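Local atomic coordinates of aprataxin and PNK-like factor (Homo sapiens, PDB entry 5W7W), a protein that acts as a histone chaperone in the repair of single- and double-strand DNA breaks and carries an FHA domain that mediates interaction with XRCC1 and XRCC4. Residues Cys65-Ser70 / Leu76-Asn81. Residues are numbered along the deposited sequence; the frame is centred on the assembly and turned at random.
Sequences CFYQSS and LPLKPN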
loop_
_atom_site.group_PDB
_atom_site.type_symbol
_atom_site.label_atom_id
_atom_site.label_comp_id
_atom_site.label_asym_id
_atom_site.label_seq_id
_atom_site.Cartn_x
_atom_site.Cartn_y
_atom_site.Cartn_z
ATOM N N CYS A 65 8.109 -2.507 -4.544
ATOM C CA CYS A 65 6.788 -2.855 -4.047
ATOM C C CYS A 65 6.219 -3.973 -4.900
ATOM O O CYS A 65 6.658 -4.181 -6.031
ATOM C CB CYS A 65 5.840 -1.672 -4.147
ATOM S SG CYS A 65 6.281 -0.254 -3.138
ATOM N N PHE A 66 5.211 -4.661 -4.368
ATOM C CA PHE A 66 4.600 -5.790 -5.048
ATOM C C PHE A 66 3.099 -5.587 -5.114
ATOM O O PHE A 66 2.510 -4.922 -4.262
ATOM C CB PHE A 66 4.930 -7.111 -4.341
ATOM C CG PHE A 66 6.414 -7.336 -4.160
ATOM C CD1 PHE A 66 7.098 -6.676 -3.177
ATOM C CD2 PHE A 66 7.123 -8.179 -5.002
ATOM C CE1 PHE A 66 8.464 -6.832 -3.021
ATOM C CE2 PHE A 66 8.478 -8.340 -4.848
ATOM C CZ PHE A 66 9.148 -7.655 -3.852
ATOM N N TYR A 67 2.483 -6.206 -6.110
ATOM C CA TYR A 67 1.071 -6.055 -6.410
ATOM C C TYR A 67 0.454 -7.410 -6.715
ATOM O O TYR A 67 1.035 -8.216 -7.440
ATOM C CB TYR A 67 0.910 -5.196 -7.659
ATOM C CG TYR A 67 -0.516 -5.074 -8.176
ATOM C CD1 TYR A 67 -1.496 -4.414 -7.453
ATOM C CD2 TYR A 67 -0.870 -5.614 -9.401
ATOM C CE1 TYR A 67 -2.789 -4.312 -7.919
ATOM C CE2 TYR A 67 -2.172 -5.505 -9.881
ATOM C CZ TYR A 67 -3.118 -4.844 -9.130
ATOM O OH TYR A 67 -4.405 -4.743 -9.625
ATOM N N GLN A 68 -0.757 -7.630 -6.213
ATOM C CA GLN A 68 -1.543 -8.823 -6.513
ATOM C C GLN A 68 -2.975 -8.395 -6.804
ATOM O O GLN A 68 -3.683 -7.938 -5.915
ATOM C CB GLN A 68 -1.502 -9.798 -5.345
ATOM C CG GLN A 68 -2.312 -11.066 -5.588
ATOM C CD GLN A 68 -2.284 -12.003 -4.393
ATOM O OE1 GLN A 68 -1.418 -11.905 -3.526
ATOM N NE2 GLN A 68 -3.241 -12.908 -4.333
ATOM N N SER A 69 -3.415 -8.549 -8.044
ATOM C CA SER A 69 -4.804 -8.291 -8.378
ATOM C C SER A 69 -5.716 -9.246 -7.617
ATOM O O SER A 69 -5.351 -10.385 -7.312
ATOM C CB SER A 69 -4.981 -8.481 -9.890
ATOM O OG SER A 69 -6.130 -7.801 -10.370
ATOM N N SER A 70 -6.928 -8.773 -7.325
ATOM C CA SER A 70 -7.820 -9.503 -6.425
ATOM C C SER A 70 -8.104 -10.931 -6.888
ATOM O O SER A 70 -8.246 -11.826 -6.055
ATOM C CB SER A 70 -9.126 -8.734 -6.214
ATOM O OG SER A 70 -9.875 -8.652 -7.406
ATOM N N LEU A 76 3.498 -9.666 -7.541
ATOM C CA LEU A 76 4.432 -9.375 -8.634
ATOM C C LEU A 76 5.154 -8.078 -8.325
ATOM O O LEU A 76 4.497 -7.105 -7.941
ATOM C CB LEU A 76 3.693 -9.141 -9.969
ATOM C CG LEU A 76 2.621 -10.115 -10.454
ATOM C CD1 LEU A 76 2.056 -9.700 -11.811
ATOM C CD2 LEU A 76 3.194 -11.513 -10.522
ATOM N N PRO A 77 6.467 -7.973 -8.527
ATOM C CA PRO A 77 7.121 -6.683 -8.288
ATOM C C PRO A 77 6.691 -5.655 -9.322
ATOM O O PRO A 77 6.647 -5.940 -10.524
ATOM C CB PRO A 77 8.618 -7.017 -8.396
ATOM C CG PRO A 77 8.668 -8.204 -9.325
ATOM C CD PRO A 77 7.428 -9.014 -8.942
ATOM N N LEU A 78 6.388 -4.456 -8.852
ATOM C CA LEU A 78 5.951 -3.359 -9.701
ATOM C C LEU A 78 7.121 -2.650 -10.375
ATOM O O LEU A 78 8.203 -2.507 -9.812
ATOM C CB LEU A 78 5.195 -2.334 -8.860
ATOM C CG LEU A 78 3.806 -2.774 -8.430
ATOM C CD1 LEU A 78 3.272 -1.749 -7.452
ATOM C CD2 LEU A 78 2.882 -2.903 -9.632
ATOM N N LYS A 79 6.865 -2.142 -11.572
ATOM C CA LYS A 79 7.856 -1.321 -12.258
ATOM C C LYS A 79 8.136 -0.063 -11.413
ATOM O O LYS A 79 7.191 0.589 -10.945
ATOM C CB LYS A 79 7.332 -0.943 -13.650
ATOM C CG LYS A 79 8.405 -0.408 -14.597
ATOM C CD LYS A 79 7.881 -0.362 -16.044
ATOM C CE LYS A 79 8.964 0.083 -17.014
ATOM N NZ LYS A 79 8.432 0.149 -18.402
ATOM N N PRO A 80 9.396 0.296 -11.182
ATOM C CA PRO A 80 9.679 1.395 -10.249
ATOM C C PRO A 80 9.240 2.768 -10.746
ATOM O O PRO A 80 9.307 3.091 -11.935
ATOM C CB PRO A 80 11.204 1.331 -10.077
ATOM C CG PRO A 80 11.546 -0.075 -10.378
ATOM C CD PRO A 80 10.617 -0.476 -11.484
ATOM N N ASN A 81 8.808 3.595 -9.800
ATOM C CA ASN A 81 8.591 5.023 -10.003
ATOM C C ASN A 81 7.475 5.344 -10.975
ATOM O O ASN A 81 7.446 6.451 -11.542
ATOM C CB ASN A 81 9.876 5.754 -10.417
ATOM C CG ASN A 81 9.845 7.203 -10.015
ATOM O OD1 ASN A 81 9.431 7.524 -8.904
ATOM N ND2 ASN A 81 10.244 8.098 -10.927
HETATM O O HOH W 1 8.547 -1.511 -7.218
#
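Tyr67 and Leu76 form the hydrogen-bonded pair of an antiparallel beta hairpin in the FHA domain, in which strand 76-77 edges a six-stranded sheet and strand 66-68 bonds onward to Ser91 and Ser93. Two backbone bonds define the pair: Tyr67 N to Leu76 O at 2.9 Å, bent to 150°, and Leu76 N to Tyr67 O, straighter at 170°. Leu78 N donates to Cys65 O at 2.8 Å and nearly straight, one direct bond beyond the strand residues. Phe66 and Pro77 make the intervening non-hydrogen-bonded pair, their CA atoms 4.2 Å apart, with Phe66 CA in a CH···O contact to Leu76 O.

Apolar contacts divide between the two faces. On that of Phe66 and Pro77, the ring crosses the proline obliquely, CD2 against Pro77 N and CA, CE2 3.8 Å from Pro77 CB; Phe66 CG, anti to its carbonyl carbon (chi1 -55°), brings that side of the ring there. On the other, Leu78 sets CD2 3.6 Å from Tyr67 CB, while its side chain also touches Ile57 and Pro59 of strand 54-59 in the second sheet. Cut back to an alanine, Leu78 would probably leave Tyr67 CB without its methyl cover and open a gap toward Ile57 and Pro59. The Tyr67 hydroxyl hydrogen-bonds Asp90.

Water makes the return link at the hairpin's open end: a single molecule accepts from Cys65 N at 2.9 Å and donates to Leu78 O.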